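Local atomic coordinates of C-domain type II peptide synthetase (Streptomyces globisporus, PDB entry 4ZNM), a protein that belongs to the condensation-domain family, as a type II member named for the peptide synthetases. Residues L63-G68 against A177-N182; D171-Y176 against L388-I393; D69-V72 against A76-T79. All coordinates share one frame; numbering follows the deposited sequence.

Interaction 1. Residues L63-G68 against A177-N182. With NA (sodium ion), chain D.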
# COMPACT_ATOMS: atom_id res chain seq x y z
N LEU A 63 -9.84 -2.33 -25.67
CA LEU A 63 -9.34 -2.17 -24.32
C LEU A 63 -10.12 -3.08 -23.37
O LEU A 63 -9.53 -3.66 -22.46
CB LEU A 63 -9.42 -0.71 -23.85
CG LEU A 63 -8.83 -0.47 -22.47
CD1 LEU A 63 -7.31 -0.65 -22.48
CD2 LEU A 63 -9.15 0.93 -22.00
N ARG A 64 -11.42 -3.24 -23.62
CA ARG A 64 -12.24 -4.10 -22.79
C ARG A 64 -11.82 -5.55 -22.95
O ARG A 64 -11.69 -6.29 -21.97
CB ARG A 64 -13.70 -3.92 -23.15
CG ARG A 64 -14.62 -4.82 -22.40
CD ARG A 64 -16.06 -4.40 -22.64
NE ARG A 64 -16.50 -4.74 -23.96
CZ ARG A 64 -16.78 -3.86 -24.93
NH1 ARG A 64 -17.16 -4.30 -26.12
NH2 ARG A 64 -16.66 -2.55 -24.75
N GLU A 65 -11.60 -5.96 -24.19
CA GLU A 65 -11.08 -7.30 -24.45
C GLU A 65 -9.75 -7.53 -23.75
O GLU A 65 -9.53 -8.60 -23.18
CB GLU A 65 -10.91 -7.53 -25.95
CG GLU A 65 -12.20 -7.71 -26.74
CD GLU A 65 -11.97 -7.67 -28.26
OE1 GLU A 65 -10.91 -7.18 -28.72
OE2 GLU A 65 -12.87 -8.12 -29.00
N ALA A 66 -8.86 -6.54 -23.78
CA ALA A 66 -7.57 -6.66 -23.12
C ALA A 66 -7.74 -6.86 -21.62
O ALA A 66 -6.97 -7.57 -20.99
CB ALA A 66 -6.72 -5.42 -23.41
N LEU A 67 -8.72 -6.19 -21.03
CA LEU A 67 -8.98 -6.34 -19.61
C LEU A 67 -9.41 -7.78 -19.27
O LEU A 67 -8.97 -8.35 -18.26
CB LEU A 67 -10.04 -5.34 -19.15
CG LEU A 67 -10.03 -5.25 -17.63
CD1 LEU A 67 -9.14 -4.10 -17.23
CD2 LEU A 67 -11.43 -5.13 -17.06
N GLY A 68 -10.26 -8.35 -20.11
CA GLY A 68 -10.54 -9.78 -20.07
C GLY A 68 -9.26 -10.61 -20.13
O GLY A 68 -9.07 -11.52 -19.33
N ALA A 177 -2.17 -3.15 -27.00
CA ALA A 177 -1.37 -2.81 -28.16
C ALA A 177 -1.24 -4.00 -29.08
O ALA A 177 -1.36 -3.85 -30.28
CB ALA A 177 -0.02 -2.31 -27.75
N ALA A 178 -0.99 -5.19 -28.55
CA ALA A 178 -0.82 -6.32 -29.46
C ALA A 178 -2.12 -6.58 -30.24
O ALA A 178 -2.08 -6.84 -31.44
CB ALA A 178 -0.39 -7.56 -28.71
N ARG A 179 -3.27 -6.49 -29.57
CA ARG A 179 -4.56 -6.67 -30.24
C ARG A 179 -4.77 -5.66 -31.34
O ARG A 179 -5.31 -5.99 -32.39
CB ARG A 179 -5.71 -6.57 -29.23
CG ARG A 179 -5.93 -7.84 -28.48
CD ARG A 179 -7.11 -7.72 -27.52
NE ARG A 179 -7.34 -9.00 -26.88
CZ ARG A 179 -8.08 -9.97 -27.42
NH1 ARG A 179 -8.70 -9.78 -28.57
NH2 ARG A 179 -8.24 -11.11 -26.78
N ARG A 180 -4.30 -4.43 -31.11
CA ARG A 180 -4.38 -3.37 -32.10
C ARG A 180 -3.37 -3.59 -33.23
O ARG A 180 -3.42 -2.92 -34.24
CB ARG A 180 -4.13 -1.99 -31.46
CG ARG A 180 -5.17 -1.54 -30.46
CD ARG A 180 -6.49 -1.20 -31.14
NE ARG A 180 -6.39 0.07 -31.84
CZ ARG A 180 -7.21 0.46 -32.82
NH1 ARG A 180 -8.19 -0.33 -33.25
NH2 ARG A 180 -7.03 1.64 -33.37
N GLY A 181 -2.43 -4.50 -33.05
CA GLY A 181 -1.41 -4.72 -34.07
C GLY A 181 -0.28 -3.70 -34.06
O GLY A 181 0.30 -3.40 -35.10
N ASN A 182 0.02 -3.18 -32.88
CA ASN A 182 1.06 -2.18 -32.69
C ASN A 182 2.23 -2.87 -32.05
O ASN A 182 2.05 -3.82 -31.30
CB ASN A 182 0.58 -1.03 -31.80
CG ASN A 182 -0.59 -0.28 -32.39
OD1 ASN A 182 -0.67 -0.14 -33.60
ND2 ASN A 182 -1.49 0.21 -31.54
NA NA D . -1.66 0.86 -35.49
O HOH W 1 -2.70 -1.22 -36.26
O HOH W 2 0.02 -0.48 -36.51
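Helices 60-73 and 162-180 of the condensation domain pack against each other, and Glu-65 meets Arg-179 across the groove between them, near the C-terminal end of the second helix. The backbones stay well apart, the nearest CA atoms being those of Ala-66 and Arg-179 at 7.7 Å, so one long side chain does the bridging. Arg-179 runs extended from CG to NE and crosses Glu-65 at about a right angle. CB of Glu-65 lies over one face of the guanidinium, offset toward its rim and 4.0 Å from CZ of Arg-179. The carboxylate follows on an extended chain and brings Glu-65 OE1 to 3.4 Å from Arg-179 NH1. With the two planes 49° apart, this oxygen sits well out of the guanidinium plane and no N-H points at it: the pair is a salt bridge of charges alone. Asp-69, one turn further along helix 60-73, holds the guanidinium more closely by one edge, OD2 taking NE in a salt bridge and OD1 taking NH2. Underneath, Ala-66 packs against Leu-172 and Tyr-176, the buried part of the helix pair. Just beyond Arg-179, helix 162-180 closes in a Schellman motif, in which Gly-181 takes positive phi (80°) and Asn-182 N bonds back to Ala-177 O at 3.0 Å. The turn leads to a sodium ion, bound by Asn-182 OD1 at 2.4 Å and by two waters. One of these waters donates to Arg-180 O at 2.7 Å and the other, more distantly, to Gly-181 O. Asp-69, fixing NE and NH2, thus sets the rotation of the Arg-179 guanidinium, while Glu-65 adds charge balance at NH1 but little direction.

Interaction 2. Residues D171-Y176 against L388-I393; sequences DLLNLY and LTYSKI
Leu-173, on helix 162-180, pushes its forked end into the hollow between Leu-388 and Tyr-390, two residues on the same face of strand 388-392. Helix and strand run antiparallel, 175° between the short axes at a separation of 10.3 Å, and no hydrogen bond links them. One prong of the fork, Leu-173 CD1, rests over the face of the Tyr-390 ring in a CH-pi contact, 3.6 Å from the centroid. It lies toward the CB side of that ring, and its nearest ring atom is Tyr-390 CG at 3.3 Å, where the methyl is pressed tightly onto the ring. The other prong, Leu-173 CD2, reaches Leu-388 CD1 at 4.2 Å. Tyr-390 turns a face of its ring to Leu-173 because CG stands between backbone N and carbonyl carbon (chi1 61°). The answering bump is Leu-388 CD1, which fills the notch between Leu-173 and Tyr-176, one helical turn apart, and meets Tyr-176 CE2 at 3.8 Å. Leu-54 of the adjacent strand 47-55 and Ala-385 of strand 383-385 also touch Leu-173, while the hydroxyl of Tyr-176 forms a hydrogen bond with the backbone N of Asp-59. All four touching side chains are buried. The helix is therefore held on the sheet by apolar fit and one aromatic face, with the hydroxyl of Tyr-176 bonded outside the interface.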
# COMPACT_ATOMS: atom_id res chain seq x y z
N ASP A 171 0.75 -4.98 -18.23
CA ASP A 171 0.24 -6.10 -18.98
C ASP A 171 -0.96 -5.67 -19.83
O ASP A 171 -1.08 -6.06 -20.99
CB ASP A 171 -0.16 -7.21 -18.03
CG ASP A 171 1.05 -7.94 -17.41
OD1 ASP A 171 2.22 -7.54 -17.65
OD2 ASP A 171 0.80 -8.92 -16.67
N LEU A 172 -1.87 -4.91 -19.23
CA LEU A 172 -3.11 -4.50 -19.91
C LEU A 172 -2.82 -3.71 -21.17
O LEU A 172 -3.37 -4.00 -22.22
CB LEU A 172 -3.96 -3.65 -18.99
CG LEU A 172 -5.16 -2.97 -19.64
CD1 LEU A 172 -6.16 -4.05 -20.03
CD2 LEU A 172 -5.77 -1.95 -18.72
N LEU A 173 -1.97 -2.70 -21.04
CA LEU A 173 -1.69 -1.84 -22.18
C LEU A 173 -0.83 -2.53 -23.23
O LEU A 173 -0.94 -2.24 -24.43
CB LEU A 173 -1.06 -0.54 -21.68
CG LEU A 173 -2.09 0.21 -20.77
CD1 LEU A 173 -1.52 1.51 -20.34
CD2 LEU A 173 -3.40 0.49 -21.48
N ASN A 174 -0.02 -3.50 -22.81
CA ASN A 174 0.74 -4.33 -23.76
C ASN A 174 -0.20 -5.26 -24.54
O ASN A 174 -0.13 -5.34 -25.76
CB ASN A 174 1.78 -5.14 -23.01
CG ASN A 174 2.53 -6.12 -23.89
OD1 ASN A 174 1.99 -7.13 -24.33
ND2 ASN A 174 3.81 -5.83 -24.10
N LEU A 175 -1.09 -5.95 -23.84
CA LEU A 175 -2.03 -6.86 -24.50
C LEU A 175 -2.98 -6.06 -25.44
O LEU A 175 -3.35 -6.53 -26.52
CB LEU A 175 -2.84 -7.64 -23.46
CG LEU A 175 -1.97 -8.62 -22.65
CD1 LEU A 175 -2.73 -9.15 -21.49
CD2 LEU A 175 -1.43 -9.80 -23.52
N TYR A 176 -3.37 -4.86 -25.02
CA TYR A 176 -4.17 -3.96 -25.86
C TYR A 176 -3.40 -3.61 -27.14
O TYR A 176 -3.91 -3.78 -28.25
CB TYR A 176 -4.53 -2.67 -25.06
CG TYR A 176 -5.09 -1.57 -25.94
CD1 TYR A 176 -6.45 -1.54 -26.23
CD2 TYR A 176 -4.29 -0.58 -26.46
CE1 TYR A 176 -6.98 -0.57 -27.01
CE2 TYR A 176 -4.81 0.42 -27.27
CZ TYR A 176 -6.16 0.41 -27.55
OH TYR A 176 -6.71 1.38 -28.33
N LEU A 388 0.02 3.99 -27.40
CA LEU A 388 -0.40 4.65 -26.16
C LEU A 388 0.76 4.96 -25.21
O LEU A 388 1.58 4.09 -24.91
CB LEU A 388 -1.39 3.81 -25.41
CG LEU A 388 -2.85 3.95 -25.74
CD1 LEU A 388 -3.57 3.02 -24.80
CD2 LEU A 388 -3.35 5.41 -25.59
N THR A 389 0.82 6.21 -24.76
CA THR A 389 1.66 6.64 -23.65
C THR A 389 0.84 6.64 -22.34
O THR A 389 -0.31 7.06 -22.32
CB THR A 389 2.22 8.04 -23.93
OG1 THR A 389 3.11 7.99 -25.06
CG2 THR A 389 2.94 8.63 -22.70
N TYR A 390 1.40 6.14 -21.25
CA TYR A 390 0.68 6.08 -19.99
C TYR A 390 1.62 6.47 -18.85
O TYR A 390 2.79 6.12 -18.82
CB TYR A 390 0.05 4.70 -19.77
CG TYR A 390 1.00 3.53 -19.70
CD1 TYR A 390 1.30 2.90 -18.48
CD2 TYR A 390 1.58 3.01 -20.86
CE1 TYR A 390 2.18 1.81 -18.42
CE2 TYR A 390 2.44 1.93 -20.82
CZ TYR A 390 2.74 1.34 -19.60
OH TYR A 390 3.58 0.25 -19.58
N SER A 391 1.05 7.21 -17.90
CA SER A 391 1.79 7.82 -16.81
C SER A 391 0.97 7.66 -15.54
O SER A 391 -0.16 8.11 -15.49
CB SER A 391 2.02 9.30 -17.15
OG SER A 391 3.16 9.81 -16.53
N LYS A 392 1.53 7.01 -14.54
CA LYS A 392 0.84 6.82 -13.27
C LYS A 392 0.55 8.18 -12.64
O LYS A 392 1.41 9.04 -12.61
CB LYS A 392 1.70 5.95 -12.34
CG LYS A 392 1.05 5.58 -11.00
CD LYS A 392 0.00 4.51 -11.18
CE LYS A 392 -0.87 4.32 -9.97
NZ LYS A 392 -0.11 4.01 -8.78
N ILE A 393 -0.66 8.37 -12.12
CA ILE A 393 -1.02 9.59 -11.42
C ILE A 393 -0.75 9.34 -9.92
O ILE A 393 -1.50 8.66 -9.25
CB ILE A 393 -2.51 10.02 -11.66
CG1 ILE A 393 -2.75 10.45 -13.11
CG2 ILE A 393 -2.91 11.17 -10.72
CD1 ILE A 393 -4.23 10.66 -13.45

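Interaction 3. Residues D69-V72 against A76-T79; sequences DVVV and ALRT
The chain leaves the last turns of helix 60-73, passes through a short 3-10 segment and doubles back beside the helix, bringing the CA atoms of Val-71 and Leu-77 to 5.6 Å. Arg-78 then reaches across to the carbonyls of two successive helix residues. Its NE donates to Val-71 O at 2.9 Å and its NH2 to Val-72 O, also at 2.9 Å, so that one edge of the guanidinium serves both oxygens. The first oxygen lies almost exactly in the guanidinium plane, 2° out of it, while the second is tilted 22° away. Both bonds are somewhat bent at the hydrogen. The chain of Arg-78 is extended about chi2 and bends at chi3 (-95°), turning the flat group toward the carbonyls. Its aliphatic part is used too: Arg-78 CG presses on Val-71 CG1 at 3.4 Å, a tight approach between carbons, and CD lies close to the same methyl. One residue earlier, Leu-77 points toward the helix and its CD1 settles near Val-70 O at 3.7 Å, with Val-71 CG2 a looser neighbour at 4.4 Å. Leu-77 and Val-71 both touch Leu-137 of strand 137-143, and Leu-77 also meets Ile-168 on helix 162-180, so the Leu-77 side of the turn faces the protein interior, while Val-72 is on the exposed side. The remaining arm, NH1 of Arg-78, bonds Leu-93 O. The guanidinium thus ties the end of the helix to the chain following strand 87-92. Carbonyls at a helix C-terminus carry partial negative charge, and a cation facing two of them probably gains from the helix dipole as well as from the two directed bonds.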
# COMPACT_ATOMS: atom_id res chain seq x y z
N ASP A 69 -8.35 -10.23 -21.02
CA ASP A 69 -7.08 -10.96 -21.23
C ASP A 69 -6.25 -10.97 -19.95
O ASP A 69 -5.63 -11.97 -19.60
CB ASP A 69 -6.23 -10.32 -22.34
CG ASP A 69 -6.82 -10.49 -23.73
OD1 ASP A 69 -7.70 -11.35 -23.90
OD2 ASP A 69 -6.37 -9.76 -24.67
N VAL A 70 -6.24 -9.83 -19.25
CA VAL A 70 -5.35 -9.66 -18.11
C VAL A 70 -5.90 -10.39 -16.89
O VAL A 70 -5.14 -10.76 -15.99
CB VAL A 70 -5.10 -8.16 -17.80
CG1 VAL A 70 -6.26 -7.50 -17.05
CG2 VAL A 70 -3.82 -8.00 -16.99
N VAL A 71 -7.21 -10.64 -16.87
CA VAL A 71 -7.82 -11.44 -15.82
C VAL A 71 -7.56 -12.93 -16.10
O VAL A 71 -7.30 -13.69 -15.18
CB VAL A 71 -9.32 -11.16 -15.70
CG1 VAL A 71 -9.98 -12.19 -14.78
CG2 VAL A 71 -9.52 -9.73 -15.13
N VAL A 72 -7.62 -13.33 -17.37
CA VAL A 72 -7.31 -14.71 -17.71
C VAL A 72 -5.85 -14.97 -17.36
O VAL A 72 -5.51 -16.03 -16.87
CB VAL A 72 -7.57 -15.02 -19.16
CG1 VAL A 72 -6.96 -16.36 -19.53
CG2 VAL A 72 -9.08 -14.98 -19.47
N ALA A 76 -4.64 -14.81 -9.55
CA ALA A 76 -5.02 -14.06 -8.36
C ALA A 76 -6.24 -13.19 -8.64
O ALA A 76 -7.00 -12.91 -7.73
CB ALA A 76 -3.87 -13.20 -7.87
N LEU A 77 -6.43 -12.77 -9.90
CA LEU A 77 -7.54 -11.87 -10.24
C LEU A 77 -8.86 -12.60 -10.46
O LEU A 77 -9.86 -11.98 -10.80
CB LEU A 77 -7.23 -11.06 -11.52
CG LEU A 77 -6.05 -10.07 -11.42
CD1 LEU A 77 -5.88 -9.31 -12.72
CD2 LEU A 77 -6.26 -9.12 -10.29
N ARG A 78 -8.81 -13.92 -10.30
CA ARG A 78 -9.93 -14.82 -10.46
C ARG A 78 -10.04 -15.72 -9.23
O ARG A 78 -10.73 -16.73 -9.28
CB ARG A 78 -9.76 -15.72 -11.70
CG ARG A 78 -9.61 -15.04 -12.94
CD ARG A 78 -9.51 -16.03 -14.04
NE ARG A 78 -8.16 -16.40 -14.47
CZ ARG A 78 -7.70 -17.65 -14.48
NH1 ARG A 78 -8.43 -18.64 -13.99
NH2 ARG A 78 -6.49 -17.91 -14.95
N THR A 79 -9.33 -15.38 -8.16
CA THR A 79 -9.37 -16.19 -6.93
C THR A 79 -10.27 -15.55 -5.88
O THR A 79 -9.86 -14.67 -5.14
CB THR A 79 -7.97 -16.42 -6.35
OG1 THR A 79 -7.14 -17.01 -7.37
CG2 THR A 79 -8.00 -17.39 -5.20

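In the fold
From the N terminus, helix 60-73 comes first, and interaction 3 closes the shortest loop at its end, where the chain turns back at 76-79 before strand 79-84. Interaction 1 closes a far longer loop, from 63-68 to 177-182, and interaction 3 is nested inside it. Interaction 2 opens at 171-176, within that loop, and closes only at 388-393, so it crosses interaction 1 but follows interaction 3 in series. Helix 162-180 is common to interactions 1 and 2: one joins it to helix 60-73, the other to the six-stranded sheet. Leu-175 on Asp-69 and Asp-171 on Val-70 join interactions 2 and 3, and Asp-69 with Arg-179 joins interactions 1 and 3.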